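Local coordinates for protein archease (Thermotoga maritima, PDB 1J5U) that probably activates the tRNA-splicing ligase RtcB by promoting its guanylylation, may also act as a chaperone, and binds calcium, at residues Y25-S28 / E34-E37; E45-V50 / L78-G83; K58-E63 / V73-L78; K120-R123 / L128-K131. All coordinates share one frame; numbering follows the deposited sequence.

Contact 1. Residues Y25-S28 / E34-E37; sequences YEIS and ELLE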
loop_
_atom_site.group_PDB
_atom_site.type_symbol
_atom_site.label_atom_id
_atom_site.label_comp_id
_atom_site.label_asym_id
_atom_site.label_seq_id
_atom_site.Cartn_x
_atom_site.Cartn_y
_atom_site.Cartn_z
ATOM N N TYR A 25 6.977 3.820 6.787
ATOM C CA TYR A 25 7.413 2.496 7.184
ATOM C C TYR A 25 8.584 2.106 6.318
ATOM O O TYR A 25 8.743 2.604 5.198
ATOM C CB TYR A 25 6.342 1.418 6.955
ATOM C CG TYR A 25 5.036 1.629 7.664
ATOM C CD1 TYR A 25 4.163 2.619 7.249
ATOM C CD2 TYR A 25 4.660 0.819 8.748
ATOM C CE1 TYR A 25 2.958 2.810 7.875
ATOM C CE2 TYR A 25 3.443 1.011 9.386
ATOM C CZ TYR A 25 2.601 2.014 8.939
ATOM O OH TYR A 25 1.401 2.276 9.574
ATOM N N GLU A 26 9.398 1.203 6.842
ATOM C CA GLU A 26 10.477 0.644 6.075
ATOM C C GLU A 26 9.957 -0.767 5.821
ATOM O O GLU A 26 9.623 -1.476 6.769
ATOM C CB GLU A 26 11.764 0.564 6.884
ATOM C CG GLU A 26 12.948 0.028 6.080
ATOM C CD GLU A 26 13.425 1.005 5.002
ATOM O OE1 GLU A 26 13.216 2.234 5.178
ATOM O OE2 GLU A 26 14.023 0.552 3.995
ATOM N N ILE A 27 9.839 -1.160 4.553
ATOM C CA ILE A 27 9.388 -2.505 4.236
ATOM C C ILE A 27 10.563 -3.273 3.639
ATOM O O ILE A 27 11.427 -2.711 2.959
ATOM C CB ILE A 27 8.180 -2.518 3.254
ATOM C CG1 ILE A 27 8.512 -1.718 1.983
ATOM C CG2 ILE A 27 6.941 -1.988 3.952
ATOM C CD1 ILE A 27 7.426 -1.783 0.914
ATOM N N SER A 28 10.618 -4.561 3.922
ATOM C CA SER A 28 11.717 -5.375 3.441
ATOM C C SER A 28 11.226 -6.757 3.112
ATOM O O SER A 28 10.250 -7.225 3.695
ATOM C CB SER A 28 12.794 -5.463 4.519
ATOM O OG SER A 28 12.213 -5.905 5.730
ATOM N N GLU A 34 7.043 -9.547 -2.393
ATOM C CA GLU A 34 6.977 -9.490 -0.933
ATOM C C GLU A 34 6.872 -8.039 -0.436
ATOM O O GLU A 34 6.304 -7.794 0.616
ATOM C CB GLU A 34 8.179 -10.195 -0.290
ATOM C CG GLU A 34 8.153 -11.704 -0.485
ATOM C CD GLU A 34 9.175 -12.428 0.387
ATOM O OE1 GLU A 34 10.061 -11.779 0.988
ATOM O OE2 GLU A 34 9.094 -13.660 0.457
ATOM N N LEU A 35 7.426 -7.091 -1.184
ATOM C CA LEU A 35 7.277 -5.699 -0.788
ATOM C C LEU A 35 5.811 -5.319 -0.947
ATOM O O LEU A 35 5.275 -4.571 -0.137
ATOM C CB LEU A 35 8.153 -4.777 -1.631
ATOM C CG LEU A 35 9.655 -5.046 -1.452
ATOM C CD1 LEU A 35 10.420 -3.980 -2.177
ATOM C CD2 LEU A 35 10.028 -5.028 0.050
ATOM N N LEU A 36 5.160 -5.825 -1.999
ATOM C CA LEU A 36 3.734 -5.525 -2.187
ATOM C C LEU A 36 2.914 -6.201 -1.085
ATOM O O LEU A 36 1.901 -5.661 -0.654
ATOM C CB LEU A 36 3.229 -5.988 -3.564
ATOM C CG LEU A 36 3.564 -5.051 -4.743
ATOM C CD1 LEU A 36 3.206 -5.739 -6.060
ATOM C CD2 LEU A 36 2.790 -3.741 -4.601
ATOM N N GLU A 37 3.336 -7.384 -0.640
ATOM C CA GLU A 37 2.624 -8.081 0.433
ATOM C C GLU A 37 2.736 -7.193 1.689
ATOM O O GLU A 37 1.783 -7.062 2.451
ATOM C CB GLU A 37 3.264 -9.455 0.723
ATOM C CG GLU A 37 2.962 -10.557 -0.338
ATOM C CD GLU A 37 3.925 -11.755 -0.255
ATOM O OE1 GLU A 37 4.279 -12.156 0.858
ATOM O OE2 GLU A 37 4.334 -12.303 -1.301
#
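Ile-27 on the strand and Leu-35 on the helix meet so that the tip of each side chain reaches the inner part of the other, and every close approach of this contact involves Leu-35. On the strand side the leading atom is Ile-27 CD1, which lies 4.0 Å from Leu-35 CB and 3.7 Å from Leu-35 O, so the methyl rests on both the root of the leucine and the rim of the helix backbone. Its position follows from the torsions: CG1 is set between the backbone N and the carbonyl carbon (chi1 54°), the crowded position, and CD1 then extends straight on (chi2 175°), bringing the end of the longer branch to the helix.

Leu-35 replies with a different branch. Its CB does not point directly at the strand, but chi1 of -64° sets CG beside the backbone N, and the second torsion turns CD2 to the strand. Leu-35 CD2 lies 3.7 Å from Ser-28 C and 3.8 Å from Ser-28 CA, touching the strand backbone rather than the serine side chain, which points away. The same methyl is 4.1 Å from Ile-27 CG1, so the two side chains cross obliquely, each tip reaching past the other to backbone atoms.

Further packing places the pair in the core: Ile-27 also touches Phe-69 of helix 66-81 and Val-132, and Leu-35 touches Leu-128 of the neighbouring strand. Strand 23-29 and the early turns of helix 32-47 thus meet here by apolar packing, with no hydrogen bond or salt bridge between the two segments.

Contact 2. Residues E45-V50 / L78-G83; sequences EEEGIV and LEISKG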
loop_
_atom_site.group_PDB
_atom_site.type_symbol
_atom_site.label_atom_id
_atom_site.label_comp_id
_atom_site.label_asym_id
_atom_site.label_seq_id
_atom_site.Cartn_x
_atom_site.Cartn_y
_atom_site.Cartn_z
ATOM N N GLU A 45 -3.575 -3.164 8.414
ATOM C CA GLU A 45 -3.257 -2.875 9.807
ATOM C C GLU A 45 -3.531 -1.421 10.181
ATOM O O GLU A 45 -4.198 -1.145 11.178
ATOM C CB GLU A 45 -1.787 -3.220 10.065
ATOM C CG GLU A 45 -1.178 -2.573 11.306
ATOM C CD GLU A 45 0.342 -2.677 11.298
ATOM O OE1 GLU A 45 0.849 -3.811 11.194
ATOM O OE2 GLU A 45 1.020 -1.628 11.388
ATOM N N GLU A 46 -3.031 -0.497 9.365
ATOM C CA GLU A 46 -3.191 0.925 9.624
ATOM C C GLU A 46 -4.660 1.344 9.605
ATOM O O GLU A 46 -5.107 2.161 10.430
ATOM C CB GLU A 46 -2.374 1.708 8.585
ATOM C CG GLU A 46 -2.377 3.206 8.727
ATOM C CD GLU A 46 -1.919 3.664 10.090
ATOM O OE1 GLU A 46 -0.955 3.089 10.638
ATOM O OE2 GLU A 46 -2.522 4.614 10.606
ATOM N N GLU A 47 -5.424 0.781 8.673
ATOM C CA GLU A 47 -6.842 1.109 8.571
ATOM C C GLU A 47 -7.748 0.254 9.458
ATOM O O GLU A 47 -8.944 0.506 9.540
ATOM C CB GLU A 47 -7.299 1.003 7.122
ATOM C CG GLU A 47 -6.607 1.998 6.195
ATOM C CD GLU A 47 -7.445 2.286 4.970
ATOM O OE1 GLU A 47 -8.254 1.408 4.600
ATOM O OE2 GLU A 47 -7.303 3.370 4.373
ATOM N N GLY A 48 -7.172 -0.733 10.125
ATOM C CA GLY A 48 -7.932 -1.617 10.997
ATOM C C GLY A 48 -9.056 -2.321 10.252
ATOM O O GLY A 48 -10.163 -2.506 10.771
ATOM N N ILE A 49 -8.766 -2.719 9.016
ATOM C CA ILE A 49 -9.748 -3.372 8.171
ATOM C C ILE A 49 -10.118 -4.769 8.638
ATOM O O ILE A 49 -9.260 -5.570 8.986
ATOM C CB ILE A 49 -9.229 -3.421 6.696
ATOM C CG1 ILE A 49 -9.177 -2.003 6.147
ATOM C CG2 ILE A 49 -10.128 -4.306 5.821
ATOM C CD1 ILE A 49 -8.423 -1.845 4.832
ATOM N N VAL A 50 -11.414 -5.041 8.671
ATOM C CA VAL A 50 -11.915 -6.361 9.049
ATOM C C VAL A 50 -12.555 -6.847 7.753
ATOM O O VAL A 50 -13.324 -6.120 7.115
ATOM C CB VAL A 50 -12.975 -6.290 10.187
ATOM C CG1 VAL A 50 -13.443 -7.698 10.557
ATOM C CG2 VAL A 50 -12.374 -5.620 11.417
ATOM N N LEU A 78 -7.689 2.830 -3.968
ATOM C CA LEU A 78 -8.912 3.188 -4.691
ATOM C C LEU A 78 -9.916 2.074 -4.423
ATOM O O LEU A 78 -11.068 2.339 -4.084
ATOM C CB LEU A 78 -8.648 3.319 -6.201
ATOM C CG LEU A 78 -9.852 3.603 -7.130
ATOM C CD1 LEU A 78 -10.589 4.907 -6.715
ATOM C CD2 LEU A 78 -9.351 3.723 -8.563
ATOM N N GLU A 79 -9.476 0.824 -4.548
ATOM C CA GLU A 79 -10.367 -0.301 -4.288
ATOM C C GLU A 79 -10.874 -0.269 -2.856
ATOM O O GLU A 79 -12.054 -0.601 -2.583
ATOM C CB GLU A 79 -9.655 -1.639 -4.561
ATOM C CG GLU A 79 -9.514 -1.965 -6.051
ATOM C CD GLU A 79 -10.868 -2.134 -6.728
ATOM O OE1 GLU A 79 -11.817 -2.582 -6.045
ATOM O OE2 GLU A 79 -10.970 -1.830 -7.937
ATOM N N ILE A 80 -9.993 0.102 -1.923
ATOM C CA ILE A 80 -10.415 0.160 -0.528
ATOM C C ILE A 80 -11.556 1.194 -0.404
ATOM O O ILE A 80 -12.535 0.950 0.300
ATOM C CB ILE A 80 -9.235 0.523 0.419
ATOM C CG1 ILE A 80 -8.355 -0.721 0.648
ATOM C CG2 ILE A 80 -9.774 1.026 1.797
ATOM C CD1 ILE A 80 -7.086 -0.446 1.438
ATOM N N SER A 81 -11.446 2.328 -1.091
ATOM C CA SER A 81 -12.519 3.332 -1.027
ATOM C C SER A 81 -13.805 2.778 -1.641
ATOM O O SER A 81 -14.886 3.314 -1.414
ATOM C CB SER A 81 -12.122 4.644 -1.737
ATOM O OG SER A 81 -12.134 4.550 -3.155
ATOM N N LYS A 82 -13.693 1.696 -2.409
ATOM C CA LYS A 82 -14.868 1.088 -3.029
ATOM C C LYS A 82 -15.360 -0.078 -2.195
ATOM O O LYS A 82 -16.281 -0.790 -2.587
ATOM C CB LYS A 82 -14.541 0.602 -4.451
ATOM C CG LYS A 82 -14.256 1.733 -5.427
ATOM C CD LYS A 82 -13.958 1.219 -6.825
ATOM C CE LYS A 82 -13.732 2.376 -7.792
ATOM N NZ LYS A 82 -13.427 1.884 -9.176
ATOM N N GLY A 83 -14.740 -0.281 -1.042
ATOM C CA GLY A 83 -15.144 -1.374 -0.185
ATOM C C GLY A 83 -14.387 -2.679 -0.400
ATOM O O GLY A 83 -14.808 -3.707 0.106
#
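One turn before the end of the helix that carries Ile-80 against Glu-47 and Ile-49, Leu-78 O takes two donors: Ser-81 OG at 2.6 Å, in the carbonyl plane and on a lone pair, and more weakly Lys-82 N at 3.2 Å. The serine hydroxyl thus shares the work of closing the last turn.

Both helices finish in Schellman motifs, at Gly-48 (phi 58°) and at Gly-83 (phi 92°), where Gly-83 N bonds to Ile-80 O at 2.9 Å. The contact therefore joins the C-terminal ends of helices 32-47 and 66-81. Just beyond the first glycine, Ile-49 turns its side chain back to the second helix, while also touching Ile-103 and Ala-85 of the four-stranded sheet.

Across the contact, Ile-80 presents both of its branches. CG2, anti to the backbone N, meets Glu-47 OE1 at 3.2 Å, a tight approach of a methyl to a carboxylate oxygen. CD1, at the end of the other branch, lies 3.9 Å from Ile-49 CD1 and 3.8 Å from Glu-47 OE1, so the carboxylate oxygen sits over both methyls. The chain of Glu-47, extended beyond CG, carries the carboxylate across to Ile-80. That group is held by its other oxygen, OE2, which accepts a hydrogen bond from Ile-111 N; OE1 is buried without a hydrogen bond and has no more than a long, weak ion pair with Lys-106.

Contact 3. Residues K58-E63 / V73-L78; sequences KMYPLE and VNDWIL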
loop_
_atom_site.group_PDB
_atom_site.type_symbol
_atom_site.label_atom_id
_atom_site.label_comp_id
_atom_site.label_asym_id
_atom_site.label_seq_id
_atom_site.Cartn_x
_atom_site.Cartn_y
_atom_site.Cartn_z
ATOM N N LYS A 58 -8.048 -8.836 -9.456
ATOM C CA LYS A 58 -7.551 -7.958 -10.508
ATOM C C LYS A 58 -6.110 -8.339 -10.787
ATOM O O LYS A 58 -5.442 -8.937 -9.932
ATOM C CB LYS A 58 -7.607 -6.487 -10.077
ATOM C CG LYS A 58 -8.999 -6.000 -9.752
ATOM C CD LYS A 58 -8.985 -4.555 -9.270
ATOM C CE LYS A 58 -8.655 -3.592 -10.404
ATOM N NZ LYS A 58 -8.766 -2.150 -9.944
HETATM N N MSE A 59 -5.645 -7.991 -11.983
HETATM C CA MSE A 59 -4.284 -8.270 -12.411
HETATM C C MSE A 59 -3.453 -6.984 -12.389
HETATM O O MSE A 59 -3.952 -5.897 -12.693
HETATM C CB MSE A 59 -4.246 -8.800 -13.854
HETATM C CG MSE A 59 -4.970 -10.102 -14.121
HETATM SE SE MSE A 59 -4.310 -11.642 -13.141
HETATM C CE MSE A 59 -2.497 -11.341 -13.323
ATOM N N TYR A 60 -2.186 -7.130 -12.045
ATOM C CA TYR A 60 -1.255 -6.013 -12.042
ATOM C C TYR A 60 0.025 -6.505 -12.684
ATOM O O TYR A 60 0.385 -7.673 -12.557
ATOM C CB TYR A 60 -0.962 -5.551 -10.610
ATOM C CG TYR A 60 -2.157 -4.983 -9.924
ATOM C CD1 TYR A 60 -2.521 -3.654 -10.114
ATOM C CD2 TYR A 60 -2.943 -5.774 -9.092
ATOM C CE1 TYR A 60 -3.630 -3.125 -9.499
ATOM C CE2 TYR A 60 -4.071 -5.250 -8.467
ATOM C CZ TYR A 60 -4.404 -3.924 -8.680
ATOM O OH TYR A 60 -5.519 -3.407 -8.083
ATOM N N PRO A 61 0.724 -5.626 -13.408
ATOM C CA PRO A 61 1.970 -6.049 -14.038
ATOM C C PRO A 61 3.070 -6.289 -12.998
ATOM O O PRO A 61 3.226 -5.514 -12.034
ATOM C CB PRO A 61 2.295 -4.883 -14.970
ATOM C CG PRO A 61 1.704 -3.702 -14.232
ATOM C CD PRO A 61 0.367 -4.252 -13.798
ATOM N N LEU A 62 3.820 -7.368 -13.179
ATOM C CA LEU A 62 4.906 -7.669 -12.265
ATOM C C LEU A 62 6.120 -6.965 -12.867
ATOM O O LEU A 62 6.880 -7.547 -13.634
ATOM C CB LEU A 62 5.131 -9.182 -12.170
ATOM C CG LEU A 62 6.235 -9.702 -11.236
ATOM C CD1 LEU A 62 6.148 -9.062 -9.899
ATOM C CD2 LEU A 62 6.105 -11.215 -11.097
ATOM N N GLU A 63 6.250 -5.686 -12.542
ATOM C CA GLU A 63 7.348 -4.850 -13.028
ATOM C C GLU A 63 8.035 -4.318 -11.766
ATOM O O GLU A 63 7.461 -3.524 -11.028
ATOM C CB GLU A 63 6.768 -3.707 -13.840
ATOM C CG GLU A 63 7.770 -2.748 -14.409
ATOM C CD GLU A 63 7.086 -1.549 -15.019
ATOM O OE1 GLU A 63 6.118 -1.775 -15.783
ATOM O OE2 GLU A 63 7.507 -0.392 -14.733
ATOM N N VAL A 73 -0.134 0.015 -5.475
ATOM C CA VAL A 73 -0.622 0.276 -4.134
ATOM C C VAL A 73 -1.713 1.366 -4.176
ATOM O O VAL A 73 -2.695 1.289 -3.454
ATOM C CB VAL A 73 0.569 0.685 -3.203
ATOM C CG1 VAL A 73 0.063 1.120 -1.846
ATOM C CG2 VAL A 73 1.568 -0.500 -3.065
ATOM N N ASN A 74 -1.556 2.378 -5.021
ATOM C CA ASN A 74 -2.592 3.400 -5.056
ATOM C C ASN A 74 -3.873 2.873 -5.650
ATOM O O ASN A 74 -4.947 3.354 -5.319
ATOM C CB ASN A 74 -2.112 4.662 -5.768
ATOM C CG ASN A 74 -1.292 5.551 -4.836
ATOM O OD1 ASN A 74 -1.718 5.817 -3.714
ATOM N ND2 ASN A 74 -0.130 5.990 -5.281
ATOM N N ASP A 75 -3.771 1.870 -6.512
ATOM C CA ASP A 75 -4.992 1.312 -7.055
ATOM C C ASP A 75 -5.685 0.535 -5.937
ATOM O O ASP A 75 -6.899 0.543 -5.848
ATOM C CB ASP A 75 -4.732 0.390 -8.245
ATOM C CG ASP A 75 -6.032 -0.038 -8.895
ATOM O OD1 ASP A 75 -6.428 -1.209 -8.782
ATOM O OD2 ASP A 75 -6.685 0.841 -9.467
ATOM N N TRP A 76 -4.907 -0.103 -5.059
ATOM C CA TRP A 76 -5.478 -0.827 -3.928
ATOM C C TRP A 76 -6.229 0.136 -2.999
ATOM O O TRP A 76 -7.245 -0.221 -2.420
ATOM C CB TRP A 76 -4.403 -1.524 -3.092
ATOM C CG TRP A 76 -3.708 -2.670 -3.763
ATOM C CD1 TRP A 76 -4.029 -3.248 -4.969
ATOM C CD2 TRP A 76 -2.555 -3.362 -3.276
ATOM N NE1 TRP A 76 -3.142 -4.253 -5.259
ATOM C CE2 TRP A 76 -2.226 -4.348 -4.235
ATOM C CE3 TRP A 76 -1.766 -3.248 -2.111
ATOM C CZ2 TRP A 76 -1.136 -5.222 -4.072
ATOM C CZ3 TRP A 76 -0.678 -4.128 -1.948
ATOM C CH2 TRP A 76 -0.379 -5.097 -2.927
ATOM N N ILE A 77 -5.685 1.334 -2.823
ATOM C CA ILE A 77 -6.320 2.354 -1.988
ATOM C C ILE A 77 -7.658 2.776 -2.642
ATOM O O ILE A 77 -8.637 3.025 -1.953
ATOM C CB ILE A 77 -5.377 3.568 -1.814
ATOM C CG1 ILE A 77 -4.240 3.171 -0.844
ATOM C CG2 ILE A 77 -6.164 4.794 -1.298
ATOM C CD1 ILE A 77 -2.963 4.029 -0.936
ATOM N N LEU A 78 -7.689 2.830 -3.968
ATOM C CA LEU A 78 -8.912 3.188 -4.691
ATOM C C LEU A 78 -9.916 2.074 -4.423
ATOM O O LEU A 78 -11.068 2.339 -4.084
ATOM C CB LEU A 78 -8.648 3.319 -6.201
ATOM C CG LEU A 78 -9.852 3.603 -7.130
ATOM C CD1 LEU A 78 -10.589 4.907 -6.715
ATOM C CD2 LEU A 78 -9.351 3.723 -8.563
HETATM O O HOH W 1 -8.903 0.582 -10.669
#
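Lys-58 and Tyr-60, alternate residues of the strand, both donate to one carboxylate oxygen of Asp-75 on the helix. Lys-58 NZ forms a salt bridge to Asp-75 OD1 at 2.8 Å, on the syn lone pair. Tyr-60 OH donates a hydrogen bond to the same OD1 at 2.5 Å. Asp-75 OD2 accepts from a water, also 2.5 Å away, and Lys-58 NZ makes a weak hydrogen bond to the same water; the exact lengths of both short bonds deserve caution. The lysine has a second carboxylate mate, Glu-79 OE2, so its charge is shared by two acids one helical turn apart.

Asp-75 reaches the strand because its CG stands anti to the backbone N (chi1 -173°). Beside it, the edge of Trp-76 meets the face of Tyr-60 in an offset edge-to-face pair, planes 82° apart, with Trp-76 NE1 3.5 Å from Tyr-60 CE2. A phenylalanine in place of Tyr-60 would probably leave Asp-75 OD1 without its hydroxyl donor, with Lys-58 as the remaining one across this contact.

Strand residues 58-61 run nearly antiparallel to helix residues 73-78 (159°, axes 11.0 Å apart at closest approach); Trp-76 packs further against Phe-100 and Pro-86 of the four-stranded sheet and Arg-40 of helix 32-47.

Contact 4. Residues K120-R123 / L128-K131; sequences KFER and LKTK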
loop_
_atom_site.group_PDB
_atom_site.type_symbol
_atom_site.label_atom_id
_atom_site.label_comp_id
_atom_site.label_asym_id
_atom_site.label_seq_id
_atom_site.Cartn_x
_atom_site.Cartn_y
_atom_site.Cartn_z
ATOM N N LYS A 120 12.277 4.251 -2.966
ATOM C CA LYS A 120 13.473 3.851 -3.714
ATOM C C LYS A 120 13.903 2.451 -3.270
ATOM O O LYS A 120 14.312 2.261 -2.119
ATOM C CB LYS A 120 14.631 4.832 -3.441
ATOM C CG LYS A 120 15.951 4.506 -4.132
ATOM C CD LYS A 120 17.083 5.356 -3.521
ATOM C CE LYS A 120 18.394 5.313 -4.328
ATOM N NZ LYS A 120 19.063 3.965 -4.332
ATOM N N PHE A 121 13.803 1.472 -4.168
ATOM C CA PHE A 121 14.183 0.111 -3.821
ATOM C C PHE A 121 15.702 0.010 -3.657
ATOM O O PHE A 121 16.465 0.518 -4.488
ATOM C CB PHE A 121 13.723 -0.882 -4.903
ATOM C CG PHE A 121 12.223 -0.913 -5.119
ATOM C CD1 PHE A 121 11.343 -0.791 -4.049
ATOM C CD2 PHE A 121 11.697 -1.127 -6.388
ATOM C CE1 PHE A 121 9.968 -0.883 -4.243
ATOM C CE2 PHE A 121 10.324 -1.220 -6.582
ATOM C CZ PHE A 121 9.464 -1.099 -5.517
ATOM N N GLU A 122 16.137 -0.632 -2.579
ATOM C CA GLU A 122 17.562 -0.809 -2.333
ATOM C C GLU A 122 17.798 -2.280 -2.083
ATOM O O GLU A 122 17.047 -2.903 -1.325
ATOM C CB GLU A 122 18.027 -0.039 -1.092
ATOM C CG GLU A 122 17.760 1.446 -1.108
ATOM C CD GLU A 122 18.362 2.148 0.103
ATOM O OE1 GLU A 122 18.408 1.528 1.196
ATOM O OE2 GLU A 122 18.778 3.322 -0.033
ATOM N N ARG A 123 18.850 -2.813 -2.703
ATOM C CA ARG A 123 19.240 -4.214 -2.560
ATOM C C ARG A 123 20.411 -4.348 -1.595
ATOM O O ARG A 123 21.383 -3.589 -1.682
ATOM C CB ARG A 123 19.684 -4.801 -3.896
ATOM C CG ARG A 123 18.602 -5.146 -4.854
ATOM C CD ARG A 123 19.246 -5.773 -6.102
ATOM N NE ARG A 123 20.182 -6.842 -5.743
ATOM C CZ ARG A 123 21.127 -7.327 -6.549
ATOM N NH1 ARG A 123 21.274 -6.846 -7.776
ATOM N NH2 ARG A 123 21.943 -8.284 -6.123
ATOM N N LEU A 128 15.564 -6.850 -0.372
ATOM C CA LEU A 128 15.117 -5.733 -1.175
ATOM C C LEU A 128 14.330 -4.888 -0.175
ATOM O O LEU A 128 13.463 -5.409 0.522
ATOM C CB LEU A 128 14.198 -6.221 -2.299
ATOM C CG LEU A 128 13.859 -5.152 -3.335
ATOM C CD1 LEU A 128 15.157 -4.685 -4.021
ATOM C CD2 LEU A 128 12.875 -5.728 -4.374
ATOM N N LYS A 129 14.623 -3.600 -0.086
ATOM C CA LYS A 129 13.919 -2.757 0.864
ATOM C C LYS A 129 13.709 -1.324 0.393
ATOM O O LYS A 129 14.332 -0.871 -0.565
ATOM C CB LYS A 129 14.666 -2.727 2.202
ATOM C CG LYS A 129 16.049 -2.095 2.128
ATOM C CD LYS A 129 16.785 -2.162 3.476
ATOM C CE LYS A 129 18.199 -1.583 3.350
ATOM N NZ LYS A 129 19.098 -1.980 4.480
ATOM N N THR A 130 12.799 -0.632 1.067
ATOM C CA THR A 130 12.520 0.772 0.783
ATOM C C THR A 130 11.637 1.358 1.852
ATOM O O THR A 130 10.969 0.634 2.594
ATOM C CB THR A 130 11.787 0.984 -0.565
ATOM O OG1 THR A 130 11.640 2.388 -0.805
ATOM C CG2 THR A 130 10.383 0.360 -0.541
ATOM N N LYS A 131 11.668 2.681 1.956
ATOM C CA LYS A 131 10.767 3.351 2.859
ATOM C C LYS A 131 9.505 3.537 2.002
ATOM O O LYS A 131 9.582 3.543 0.775
ATOM C CB LYS A 131 11.323 4.725 3.271
ATOM C CG LYS A 131 11.800 4.802 4.735
ATOM C CD LYS A 131 12.423 6.155 5.047
ATOM C CE LYS A 131 12.733 6.302 6.524
ATOM N NZ LYS A 131 13.456 5.106 7.036
HETATM O O HOH W 2 14.351 3.614 0.422
#
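Glu-122 and Lys-129 form the hydrogen-bonded pair of this antiparallel edge: Glu-122 N donates to Lys-129 O at 2.7 Å and Lys-129 N to Glu-122 O at 2.8 Å. Two residues on, where Lys-120 would pair with Lys-131, the regular pattern gives way to substitutes. Lys-120 N donates to Thr-130 OG1 at 2.9 Å, nearly straight (164° at the hydrogen), and that hydroxyl donates its own hydrogen bond to Lys-131 O at 2.8 Å. A water lies 2.9 Å from Lys-120 O and accepts from Lys-131 N at 3.2 Å. The hydroxyl and the water thus occupy the places where direct bonds between Lys-120 and Lys-131 would fall in an unbroken pairing.

Thr-130 can serve in this relay because OG1 is anti to its backbone N (chi1 -176°), which puts CG2 beside the ring of Phe-121. That methyl comes in at the ring edge, near its plane, 3.8 Å from Phe-121 CD1. A valine in place of Thr-130 would probably leave Lys-120 N and Lys-131 O without the hydroxyl that links them.

Farther along, Arg-123 and Leu-128 face each other as a non-hydrogen-bonded pair, Leu-128 CD1 lying 3.6 Å from the aliphatic Arg-123 CG. Across the other face, Glu-122 and Lys-129 touch through OE1 and CE, their charged ends not meeting. Phe-121 and Leu-128 both turn onto Leu-35 of helix 32-47.

The arrangement is a beta hairpin whose first strand is locally broken, strand 113-124 forming an edge and 127-135 the centre of a three-stranded antiparallel sheet.

Overall arrangement
Along the chain the order is contact 1, contact 2 with contact 3 enclosed between its two segments, then contact 4. Contacts 1 and 4, centres about 9 Å apart, meet on the three-stranded sheet, where strands 23-29 and 127-135 are neighbours. Contacts 1 and 2 lie on helix 32-47, about 17 Å apart between centres and on opposite sides of the chain's centre; contacts 2 and 3 share helix 66-81 and Leu-78. Contact 1 ties helix 32-47 to the three-stranded sheet, contact 3 ties helix 66-81 to the four-stranded one, and contact 2 joins the two helices. Strand, helix, then the late hairpin is consistent with the SHS2 clan, the second helix and sheet coming between as an insertion.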